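Local coordinates for protein cytolethal distending toxin subunit A (Haemophilus ducreyi, PDB 1SR4) that probably pairs with CdtC as the lectin-like dimer that delivers the genotoxic subunit CdtB into host cells, where the toxin causes growth arrest in G2/M phase, at residues W83-Y89 / F172-V176; L71-L76 / F93-W99; L138-E143 / I154-S158; F60-Q66 / T192-P198. The contacts are given in a common frame with arbitrary orientation. Numbering follows the deposited sequence.

Contact 1: residues W83-Y89 / F172-V176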
# COMPACT_ATOMS: atom_id res chain seq x y z
N TRP A 83 3.84 -19.59 17.24
CA TRP A 83 3.24 -18.86 18.35
C TRP A 83 3.29 -17.38 17.98
O TRP A 83 3.70 -17.03 16.88
CB TRP A 83 4.07 -19.08 19.62
CG TRP A 83 4.10 -20.51 20.06
CD1 TRP A 83 4.92 -21.50 19.59
CD2 TRP A 83 3.20 -21.14 20.98
NE1 TRP A 83 4.57 -22.71 20.16
CE2 TRP A 83 3.52 -22.51 21.01
CE3 TRP A 83 2.14 -20.66 21.77
CZ2 TRP A 83 2.82 -23.43 21.82
CZ3 TRP A 83 1.44 -21.57 22.57
CH2 TRP A 83 1.78 -22.94 22.58
N ALA A 84 2.87 -16.52 18.89
CA ALA A 84 2.96 -15.08 18.65
C ALA A 84 3.53 -14.40 19.91
O ALA A 84 2.92 -14.45 20.98
CB ALA A 84 1.61 -14.52 18.31
N TYR A 85 4.70 -13.80 19.74
CA TYR A 85 5.41 -13.09 20.81
C TYR A 85 5.66 -11.66 20.37
O TYR A 85 5.99 -11.43 19.20
CB TYR A 85 6.81 -13.68 21.05
CG TYR A 85 6.91 -14.96 21.83
CD1 TYR A 85 7.45 -14.97 23.13
CD2 TYR A 85 6.58 -16.19 21.24
CE1 TYR A 85 7.66 -16.17 23.81
CE2 TYR A 85 6.78 -17.38 21.92
CZ TYR A 85 7.33 -17.36 23.19
OH TYR A 85 7.55 -18.55 23.83
N PRO A 86 5.48 -10.69 21.27
CA PRO A 86 5.76 -9.32 20.84
C PRO A 86 7.29 -9.19 20.79
O PRO A 86 8.03 -9.95 21.44
CB PRO A 86 5.15 -8.47 21.95
CG PRO A 86 5.28 -9.36 23.17
CD PRO A 86 4.88 -10.72 22.62
N ASN A 87 7.78 -8.23 20.03
CA ASN A 87 9.22 -8.01 19.94
C ASN A 87 9.85 -7.84 21.34
O ASN A 87 10.92 -8.39 21.64
CB ASN A 87 9.52 -6.73 19.16
CG ASN A 87 10.98 -6.29 19.32
OD1 ASN A 87 11.88 -6.96 18.81
ND2 ASN A 87 11.22 -5.19 20.04
N ILE A 88 9.17 -7.10 22.21
CA ILE A 88 9.74 -6.82 23.53
C ILE A 88 10.00 -8.06 24.37
O ILE A 88 10.85 -8.01 25.25
CB ILE A 88 8.87 -5.80 24.31
CG1 ILE A 88 9.66 -5.21 25.49
CG2 ILE A 88 7.58 -6.45 24.80
CD1 ILE A 88 10.79 -4.35 25.09
N TYR A 89 9.32 -9.17 24.08
CA TYR A 89 9.56 -10.40 24.84
C TYR A 89 10.30 -11.45 24.02
O TYR A 89 10.42 -12.60 24.45
CB TYR A 89 8.23 -11.03 25.30
CG TYR A 89 7.38 -10.19 26.22
CD1 TYR A 89 7.94 -9.25 27.08
CD2 TYR A 89 5.99 -10.35 26.25
CE1 TYR A 89 7.15 -8.50 27.94
CE2 TYR A 89 5.20 -9.61 27.09
CZ TYR A 89 5.77 -8.68 27.94
OH TYR A 89 4.97 -7.94 28.77
N PHE A 172 4.16 -14.66 28.07
CA PHE A 172 4.84 -13.90 27.02
C PHE A 172 4.20 -13.94 25.64
O PHE A 172 4.46 -13.08 24.80
CB PHE A 172 6.27 -14.42 26.80
CG PHE A 172 7.06 -14.62 28.05
CD1 PHE A 172 7.49 -13.53 28.79
CD2 PHE A 172 7.39 -15.90 28.47
CE1 PHE A 172 8.25 -13.72 29.94
CE2 PHE A 172 8.14 -16.10 29.62
CZ PHE A 172 8.57 -15.00 30.35
N TYR A 173 3.39 -14.96 25.41
CA TYR A 173 2.82 -15.18 24.10
C TYR A 173 1.34 -15.40 24.02
O TYR A 173 0.67 -15.73 25.02
CB TYR A 173 3.48 -16.42 23.52
CG TYR A 173 3.33 -17.60 24.47
CD1 TYR A 173 2.15 -18.36 24.49
CD2 TYR A 173 4.34 -17.92 25.37
CE1 TYR A 173 2.00 -19.43 25.40
CE2 TYR A 173 4.20 -18.98 26.28
CZ TYR A 173 3.03 -19.73 26.29
OH TYR A 173 2.92 -20.78 27.17
N SER A 174 0.85 -15.27 22.79
CA SER A 174 -0.53 -15.54 22.46
C SER A 174 -0.46 -16.92 21.82
O SER A 174 0.50 -17.24 21.12
CB SER A 174 -1.07 -14.52 21.45
OG SER A 174 -1.39 -13.30 22.10
N THR A 175 -1.47 -17.74 22.09
CA THR A 175 -1.55 -19.08 21.52
C THR A 175 -2.25 -18.92 20.19
O THR A 175 -3.29 -18.26 20.11
CB THR A 175 -2.36 -20.00 22.45
OG1 THR A 175 -1.76 -19.97 23.75
CG2 THR A 175 -2.39 -21.45 21.93
N VAL A 176 -1.69 -19.51 19.14
CA VAL A 176 -2.24 -19.38 17.79
C VAL A 176 -2.99 -20.63 17.35
O VAL A 176 -2.42 -21.72 17.32
CB VAL A 176 -1.11 -19.06 16.80
CG1 VAL A 176 -1.67 -18.85 15.40
CG2 VAL A 176 -0.34 -17.80 17.27

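Contact 2: residues L71-L76 / F93-W99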
# COMPACT_ATOMS: atom_id res chain seq x y z
N LEU A 71 3.54 -13.21 14.77
CA LEU A 71 3.52 -14.63 14.44
C LEU A 71 4.99 -15.04 14.28
O LEU A 71 5.73 -14.44 13.50
CB LEU A 71 2.79 -14.88 13.13
CG LEU A 71 2.71 -16.39 12.82
CD1 LEU A 71 1.77 -17.11 13.84
CD2 LEU A 71 2.20 -16.59 11.40
N THR A 72 5.40 -16.08 14.99
CA THR A 72 6.80 -16.49 14.91
C THR A 72 7.07 -17.97 15.15
O THR A 72 6.29 -18.68 15.79
CB THR A 72 7.62 -15.70 15.94
OG1 THR A 72 9.00 -16.05 15.84
CG2 THR A 72 7.13 -16.00 17.35
N VAL A 73 8.19 -18.41 14.60
CA VAL A 73 8.68 -19.76 14.82
C VAL A 73 9.17 -19.68 16.26
O VAL A 73 9.56 -18.61 16.73
CB VAL A 73 9.92 -20.04 13.92
CG1 VAL A 73 10.74 -21.22 14.49
CG2 VAL A 73 9.46 -20.31 12.48
N TRP A 74 9.10 -20.78 17.01
CA TRP A 74 9.64 -20.77 18.36
C TRP A 74 10.68 -21.91 18.34
O TRP A 74 11.88 -21.64 18.28
CB TRP A 74 8.57 -21.01 19.43
CG TRP A 74 9.16 -20.99 20.80
CD1 TRP A 74 9.80 -19.94 21.41
CD2 TRP A 74 9.24 -22.09 21.71
NE1 TRP A 74 10.28 -20.32 22.64
CE2 TRP A 74 9.96 -21.64 22.85
CE3 TRP A 74 8.79 -23.42 21.67
CZ2 TRP A 74 10.22 -22.47 23.94
CZ3 TRP A 74 9.07 -24.25 22.77
CH2 TRP A 74 9.77 -23.77 23.88
N ALA A 75 10.23 -23.16 18.35
CA ALA A 75 11.15 -24.30 18.28
C ALA A 75 11.59 -24.33 16.82
O ALA A 75 10.75 -24.35 15.90
CB ALA A 75 10.44 -25.62 18.65
N LEU A 76 12.89 -24.31 16.60
CA LEU A 76 13.45 -24.26 15.25
C LEU A 76 13.26 -25.44 14.31
O LEU A 76 13.21 -25.26 13.10
CB LEU A 76 14.95 -23.94 15.33
CG LEU A 76 15.38 -22.67 16.07
CD1 LEU A 76 16.91 -22.54 16.02
CD2 LEU A 76 14.73 -21.44 15.43
N PHE A 93 15.03 -13.89 19.65
CA PHE A 93 14.57 -14.77 18.56
C PHE A 93 15.22 -14.41 17.23
O PHE A 93 15.43 -15.26 16.37
CB PHE A 93 13.05 -14.68 18.37
CG PHE A 93 12.24 -15.40 19.41
CD1 PHE A 93 12.66 -15.45 20.74
CD2 PHE A 93 10.98 -15.91 19.09
CE1 PHE A 93 11.83 -15.99 21.73
CE2 PHE A 93 10.15 -16.45 20.06
CZ PHE A 93 10.58 -16.49 21.39
N GLY A 94 15.53 -13.14 17.04
CA GLY A 94 16.15 -12.77 15.78
C GLY A 94 15.18 -12.84 14.60
O GLY A 94 13.96 -12.72 14.75
N ASN A 95 15.73 -13.06 13.41
CA ASN A 95 14.94 -13.08 12.19
C ASN A 95 13.96 -14.24 11.95
O ASN A 95 13.33 -14.31 10.87
CB ASN A 95 15.89 -12.92 10.98
CG ASN A 95 16.71 -11.63 11.04
OD1 ASN A 95 16.43 -10.72 11.83
ND2 ASN A 95 17.74 -11.54 10.19
N ILE A 96 13.79 -15.14 12.92
CA ILE A 96 12.83 -16.22 12.74
C ILE A 96 11.42 -15.62 12.92
O ILE A 96 10.40 -16.29 12.70
CB ILE A 96 12.99 -17.35 13.79
CG1 ILE A 96 12.68 -16.83 15.19
CG2 ILE A 96 14.41 -17.93 13.71
CD1 ILE A 96 12.65 -17.92 16.28
N ARG A 97 11.39 -14.34 13.29
CA ARG A 97 10.13 -13.60 13.50
C ARG A 97 9.63 -12.88 12.25
O ARG A 97 8.50 -12.38 12.22
CB ARG A 97 10.31 -12.59 14.62
CG ARG A 97 10.58 -13.23 15.99
CD ARG A 97 10.94 -12.16 17.02
NE ARG A 97 12.15 -11.46 16.62
CZ ARG A 97 12.56 -10.33 17.19
NH1 ARG A 97 11.86 -9.78 18.18
NH2 ARG A 97 13.66 -9.72 16.74
N ASN A 98 10.47 -12.82 11.21
CA ASN A 98 10.14 -12.14 9.96
C ASN A 98 9.81 -13.10 8.84
O ASN A 98 10.40 -14.17 8.74
CB ASN A 98 11.32 -11.24 9.51
CG ASN A 98 11.66 -10.18 10.53
OD1 ASN A 98 10.76 -9.52 11.06
ND2 ASN A 98 12.95 -10.00 10.80
N TRP A 99 8.88 -12.68 7.98
CA TRP A 99 8.44 -13.50 6.88
C TRP A 99 8.40 -12.71 5.58
O TRP A 99 8.23 -11.49 5.59
CB TRP A 99 7.03 -14.03 7.14
CG TRP A 99 6.86 -14.72 8.46
CD1 TRP A 99 6.58 -14.14 9.67
CD2 TRP A 99 6.97 -16.13 8.71
NE1 TRP A 99 6.50 -15.10 10.65
CE2 TRP A 99 6.74 -16.33 10.09
CE3 TRP A 99 7.24 -17.24 7.89
CZ2 TRP A 99 6.76 -17.60 10.67
CZ3 TRP A 99 7.27 -18.51 8.47
CH2 TRP A 99 7.02 -18.68 9.86
O HOH W 1 5.71 -11.95 12.26

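Contact 3: residues L138-E143 / I154-S158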
# COMPACT_ATOMS: atom_id res chain seq x y z
N LEU A 138 -1.52 -26.97 -0.62
CA LEU A 138 -2.60 -26.02 -0.36
C LEU A 138 -2.57 -25.52 1.09
O LEU A 138 -2.93 -24.37 1.37
CB LEU A 138 -3.96 -26.67 -0.66
CG LEU A 138 -5.14 -25.72 -0.85
CD1 LEU A 138 -4.86 -24.81 -2.05
CD2 LEU A 138 -6.43 -26.52 -1.07
N ALA A 139 -2.14 -26.38 2.02
CA ALA A 139 -2.08 -25.99 3.44
C ALA A 139 -1.11 -24.82 3.71
O ALA A 139 -1.14 -24.23 4.79
CB ALA A 139 -1.69 -27.20 4.31
N GLN A 140 -0.25 -24.51 2.75
CA GLN A 140 0.68 -23.39 2.92
C GLN A 140 0.16 -22.13 2.22
O GLN A 140 0.85 -21.10 2.17
CB GLN A 140 2.07 -23.75 2.39
CG GLN A 140 2.77 -24.82 3.23
CD GLN A 140 4.14 -25.18 2.72
OE1 GLN A 140 4.61 -24.64 1.71
NE2 GLN A 140 4.80 -26.08 3.42
N GLU A 141 -1.07 -22.20 1.70
CA GLU A 141 -1.68 -21.06 1.02
C GLU A 141 -2.75 -20.44 1.89
O GLU A 141 -3.55 -21.16 2.50
CB GLU A 141 -2.28 -21.50 -0.32
CG GLU A 141 -1.26 -21.85 -1.40
CD GLU A 141 -1.88 -21.87 -2.78
OE1 GLU A 141 -1.96 -20.81 -3.43
OE2 GLU A 141 -2.33 -22.95 -3.22
N PHE A 142 -2.76 -19.11 1.95
CA PHE A 142 -3.71 -18.38 2.77
C PHE A 142 -4.39 -17.25 2.02
O PHE A 142 -3.80 -16.61 1.14
CB PHE A 142 -3.00 -17.80 4.01
CG PHE A 142 -2.41 -18.84 4.92
CD1 PHE A 142 -3.14 -19.33 6.00
CD2 PHE A 142 -1.15 -19.37 4.67
CE1 PHE A 142 -2.62 -20.32 6.82
CE2 PHE A 142 -0.63 -20.37 5.48
CZ PHE A 142 -1.38 -20.85 6.57
N GLU A 143 -5.66 -17.02 2.34
CA GLU A 143 -6.41 -15.93 1.75
C GLU A 143 -6.50 -14.87 2.84
O GLU A 143 -6.94 -15.16 3.95
CB GLU A 143 -7.83 -16.37 1.35
CG GLU A 143 -8.68 -15.19 0.86
CD GLU A 143 -10.02 -15.59 0.21
OE1 GLU A 143 -10.79 -16.36 0.82
OE2 GLU A 143 -10.29 -15.09 -0.91
N ILE A 154 -6.68 -13.77 8.47
CA ILE A 154 -5.91 -14.76 7.70
C ILE A 154 -6.64 -16.10 7.66
O ILE A 154 -6.80 -16.77 8.68
CB ILE A 154 -4.53 -14.95 8.31
CG1 ILE A 154 -3.82 -13.59 8.43
CG2 ILE A 154 -3.73 -15.92 7.47
CD1 ILE A 154 -2.48 -13.64 9.18
N LYS A 155 -7.08 -16.49 6.47
CA LYS A 155 -7.83 -17.72 6.31
C LYS A 155 -7.06 -18.85 5.64
O LYS A 155 -6.53 -18.69 4.53
CB LYS A 155 -9.10 -17.42 5.50
CG LYS A 155 -10.12 -18.55 5.45
CD LYS A 155 -11.34 -18.09 4.66
CE LYS A 155 -12.48 -19.09 4.75
NZ LYS A 155 -13.62 -18.65 3.89
N SER A 156 -6.97 -19.98 6.33
CA SER A 156 -6.31 -21.15 5.78
C SER A 156 -7.20 -21.63 4.63
O SER A 156 -8.40 -21.86 4.81
CB SER A 156 -6.21 -22.27 6.82
OG SER A 156 -5.91 -23.51 6.19
N VAL A 157 -6.64 -21.76 3.44
CA VAL A 157 -7.44 -22.21 2.32
C VAL A 157 -7.73 -23.71 2.42
O VAL A 157 -8.84 -24.16 2.11
CB VAL A 157 -6.76 -21.92 0.98
CG1 VAL A 157 -7.55 -22.54 -0.16
CG2 VAL A 157 -6.64 -20.40 0.79
N SER A 158 -6.75 -24.49 2.88
CA SER A 158 -6.97 -25.93 2.99
C SER A 158 -8.00 -26.25 4.07
O SER A 158 -8.80 -27.17 3.92
CB SER A 158 -5.66 -26.65 3.32
OG SER A 158 -5.22 -26.27 4.60
O HOH W 2 -3.68 -23.06 4.58

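Contact 4: residues F60-Q66 / T192-P198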
# COMPACT_ATOMS: atom_id res chain seq x y z
N PHE A 60 10.75 -8.33 3.62
CA PHE A 60 10.18 -8.99 4.77
C PHE A 60 9.21 -8.14 5.56
O PHE A 60 9.16 -6.93 5.42
CB PHE A 60 11.31 -9.49 5.66
CG PHE A 60 12.23 -10.42 4.95
CD1 PHE A 60 11.92 -11.77 4.82
CD2 PHE A 60 13.36 -9.93 4.30
CE1 PHE A 60 12.71 -12.61 4.06
CE2 PHE A 60 14.17 -10.78 3.53
CZ PHE A 60 13.84 -12.11 3.41
N MET A 61 8.43 -8.81 6.40
CA MET A 61 7.44 -8.13 7.21
C MET A 61 7.09 -9.01 8.40
O MET A 61 7.64 -10.11 8.55
CB MET A 61 6.20 -7.87 6.36
CG MET A 61 5.71 -9.08 5.54
SD MET A 61 4.81 -10.34 6.47
CE MET A 61 3.19 -9.57 6.52
N THR A 62 6.19 -8.53 9.25
CA THR A 62 5.71 -9.35 10.35
C THR A 62 4.18 -9.32 10.32
O THR A 62 3.57 -8.41 9.74
CB THR A 62 6.13 -8.83 11.74
OG1 THR A 62 5.75 -7.46 11.88
CG2 THR A 62 7.64 -8.99 11.96
N LEU A 63 3.58 -10.34 10.91
CA LEU A 63 2.13 -10.43 11.03
C LEU A 63 1.98 -10.10 12.51
O LEU A 63 2.43 -10.86 13.38
CB LEU A 63 1.66 -11.86 10.74
CG LEU A 63 1.88 -12.24 9.26
CD1 LEU A 63 1.61 -13.72 9.01
CD2 LEU A 63 0.98 -11.35 8.41
N MET A 64 1.37 -8.95 12.79
CA MET A 64 1.23 -8.48 14.17
C MET A 64 -0.21 -8.52 14.66
O MET A 64 -1.11 -8.02 13.99
CB MET A 64 1.75 -7.03 14.27
CG MET A 64 1.62 -6.42 15.67
SD MET A 64 1.94 -4.62 15.74
CE MET A 64 3.70 -4.48 15.35
N GLY A 65 -0.42 -9.12 15.83
CA GLY A 65 -1.76 -9.17 16.39
C GLY A 65 -2.08 -7.83 17.03
O GLY A 65 -1.20 -6.97 17.16
N GLN A 66 -3.32 -7.66 17.46
CA GLN A 66 -3.74 -6.38 18.04
C GLN A 66 -3.06 -6.06 19.37
O GLN A 66 -3.10 -4.92 19.84
CB GLN A 66 -5.25 -6.38 18.21
CG GLN A 66 -5.98 -6.49 16.88
CD GLN A 66 -7.20 -5.62 16.86
OE1 GLN A 66 -7.11 -4.43 16.55
NE2 GLN A 66 -8.34 -6.18 17.23
N THR A 192 -7.94 -10.56 14.05
CA THR A 192 -7.40 -9.50 13.20
C THR A 192 -5.90 -9.36 13.38
O THR A 192 -5.37 -9.38 14.50
CB THR A 192 -8.10 -8.12 13.43
OG1 THR A 192 -8.14 -7.83 14.82
CG2 THR A 192 -9.53 -8.14 12.92
N TRP A 193 -5.22 -9.21 12.24
CA TRP A 193 -3.78 -9.07 12.16
C TRP A 193 -3.40 -7.85 11.35
O TRP A 193 -4.18 -7.43 10.48
CB TRP A 193 -3.19 -10.29 11.46
CG TRP A 193 -3.34 -11.57 12.22
CD1 TRP A 193 -4.42 -12.43 12.21
CD2 TRP A 193 -2.39 -12.13 13.12
NE1 TRP A 193 -4.17 -13.50 13.06
CE2 TRP A 193 -2.94 -13.33 13.63
CE3 TRP A 193 -1.12 -11.73 13.55
CZ2 TRP A 193 -2.25 -14.14 14.56
CZ3 TRP A 193 -0.43 -12.53 14.47
CH2 TRP A 193 -1.01 -13.72 14.96
N TYR A 194 -2.22 -7.29 11.61
CA TYR A 194 -1.76 -6.15 10.81
C TYR A 194 -0.56 -6.59 9.98
O TYR A 194 0.28 -7.39 10.44
CB TYR A 194 -1.32 -4.96 11.67
CG TYR A 194 -2.20 -4.65 12.87
CD1 TYR A 194 -3.58 -4.46 12.73
CD2 TYR A 194 -1.64 -4.52 14.15
CE1 TYR A 194 -4.39 -4.14 13.86
CE2 TYR A 194 -2.43 -4.21 15.27
CZ TYR A 194 -3.79 -4.01 15.12
OH TYR A 194 -4.55 -3.69 16.23
N LEU A 195 -0.48 -6.08 8.75
CA LEU A 195 0.65 -6.36 7.87
C LEU A 195 1.61 -5.27 8.32
O LEU A 195 1.40 -4.09 8.03
CB LEU A 195 0.20 -6.20 6.41
CG LEU A 195 -0.93 -7.21 6.08
CD1 LEU A 195 -1.57 -6.94 4.74
CD2 LEU A 195 -0.34 -8.60 6.13
N ALA A 196 2.67 -5.66 9.03
CA ALA A 196 3.59 -4.70 9.64
C ALA A 196 5.05 -4.78 9.20
O ALA A 196 5.47 -5.76 8.58
CB ALA A 196 3.50 -4.84 11.21
N PRO A 197 5.85 -3.75 9.54
CA PRO A 197 7.27 -3.77 9.16
C PRO A 197 7.95 -4.92 9.89
O PRO A 197 7.53 -5.32 10.97
CB PRO A 197 7.80 -2.42 9.65
CG PRO A 197 6.55 -1.54 9.72
CD PRO A 197 5.52 -2.51 10.26
N PRO A 198 9.02 -5.47 9.30
CA PRO A 198 9.76 -6.58 9.91
C PRO A 198 10.51 -6.06 11.12
O PRO A 198 10.70 -4.84 11.25
CB PRO A 198 10.71 -7.00 8.80
CG PRO A 198 11.08 -5.66 8.17
CD PRO A 198 9.71 -4.97 8.09

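Contact 1: residues W83-Y89 / F172-V176
This is an aromatic contact between a strand edge and a loop, pinned by one antiparallel beta bridge. It joins strand 82-86 to the loop that leads into strand 176-179, near the surface of the ricin-type beta-trefoil. The bridge is the hydrogen-bonded pair Ala84 and Ser174. Ser174 N donates to Ala84 O at 2.9 Å, and the return bond from Ala84 N to Ser174 O is weak at 3.3 Å. Tyr173 sits between Trp83 and Tyr85, and the three form an aromatic cluster. Tyr173 CB lies over the face of the Tyr85 ring, 3.8 Å from the centroid, in a CH-pi contact. Tyr173 CD1 reaches Trp83 CE3 at 3.6 Å. Farther along, Phe172 turns its ring edge to the face of Tyr89, with centroids 5.9 Å apart. Past the bridge, Val176 CG2 packs on Ala84 CB at 4.0 Å. Trp83 and Tyr85 lie in the region inferred to mediate binding to target cells; Tyr173 packs against them from the loop. Tyr85 also meets Trp74 and Phe93. Strand 69-73 pairs with strand 82-86 through backbone bonds of Trp83 and Tyr85, and Val176 packs against Val163 of strand 162-165.

Contact 2: residues L71-L76 / F93-W99
The main bump here is Ile96, which projects from the short 3-10 turn 95-97 toward strand 69-73. It fills a hollow lined by Val73, Leu76 and the backbone between them. Ile96 CD1 comes to 3.2 Å from Val73 O, and Ile96 CG2 lies 3.9 Å from Leu76 CD2. Val73 fits in turn between Ile96 and Trp99: Val73 CB meets Ile96 CB at 4.1 Å, and Val73 CG2 meets Trp99 CH2 at 3.9 Å. The Phe93 ring lies beside both Trp74 and Thr72, with Phe93 CZ 3.5 Å from Trp74 CD1 and Phe93 CD2 3.8 Å from Thr72 OG1. The Phe93 and Trp74 ring planes are oblique at 48°. Thr72 fits closely against the turn, with Thr72 OG1 3.2 Å from Arg97 CG. Thr72 OG1 donates to Val73 O at 2.8 Å. Trp99 fixes the far end: Trp99 NE1 donates to Leu71 O at 3.0 Å with a nearly straight bond. A water donates to both Leu71 O and Arg97 O, 2.8 Å from each. The contact belongs to the beta-trefoil, and Trp74 starts the region inferred to mediate binding to target cells. Strand 82-86 flanks strand 69-73, where Leu82 packs on Leu71 and Val73. Strand 110-114 lies against Val73 and Trp99, and strand 62-65 packs on Leu71 through Leu63.

Contact 3: residues L138-E143 / I154-S158
Ile154 opens the pairing with its CG2 3.8 Å from Phe142 CD1, an apolar contact. Lys155 then makes the hydrogen-bonded pair with Glu143. Lys155 N donates to Glu143 O, and Glu143 N donates to Lys155 O, each at 2.9 Å. Lys155 O also takes a CA-H...O contact from Phe142 CA at 3.3 Å. Ser156 faces Phe142 in the adjoining non-hydrogen-bonded pair, with CA atoms 4.8 Å apart. These pairs tie strands 142-146 and 152-156 into a beta hairpin, a building unit of the ricin-type beta-trefoil. On one face of it Phe142 and Ser156 pack toward Val121 and Ala123 of strand 120-124. Ser156 OG is bonded to Gln159 N and also to a water, 2.8 Å away. The same water donates to Glu141 O at 2.8 Å and weakly to Ala139 O, so it bridges the segments where the strands part. Val157 leaves the strand but keeps the backbone link: Val157 N donates to Glu141 O at 3.3 Å. The Val157 side chain enters a gap between Leu138 and Glu143, with Val157 CG1 4.0 Å from Leu138 CD1 and Val157 CG2 4.2 Å from Glu143 CB. Ser158 packs against the 3-10 segment 138-140, with Ser158 OG 3.4 Å from Ala139 CA.

Contact 4: residues F60-Q66 / T192-P198
Leu63, Leu195 and Trp193 make the apolar centre of this antiparallel strand pair in the beta-trefoil. Leu63 CD2 meets Leu195 CD2 at 3.8 Å, and Leu63 CB lies 4.0 Å from Trp193 CE3. Met61 CE adds to the cluster, 3.7 Å from Leu195 CD2. On the other face Met64 CB packs on Ala196 CB at 4.1 Å, and Met64 makes a Met-aromatic contact with the Tyr194 ring edge. The backbone joins chain regions far apart in sequence. Thr62 and Ala196 exchange bonds of 2.9 Å (Thr62 N to Ala196 O) and 3.0 Å (Ala196 N to Thr62 O). Met64 N donates to Tyr194 O at 3.0 Å, and Tyr194 N donates to Met64 O at 2.7 Å. Other subunits border the pair: Leu195 packs on Leu241 of the CdtB chain, and Gln66 bonds to Arg23 and Gly151 of the CdtC chain. The polar edge lies at both ends. Thr62 OG1 donates to Pro197 O at 2.9 Å, and Tyr194 OH donates to Gln66 OE1 at 2.7 Å.

How the contacts relate
Of the four contacts, contact 4 closes the longest loop, and the other three are nested inside it. Contact 2 touches contact 4 through two probable backbone hydrogen bonds, between Met61 N and Trp99 O at 2.8 Å and between Leu71 N and Leu63 O at 2.9 Å. The segments of contacts 1 and 2 alternate along the chain and share the sheet of strands 69-73 and 82-86, with Trp83 O 2.7 Å from Thr72 N. Both reach the inferred cell-binding region 74-85. Contact 3 is centred about 22 Å from contact 1 and about 19 Å from contact 2 (centre to centre) and touches neither. It meets contact 4 through Ile154, with Ile154 CD1 3.8 Å from Trp193 CG.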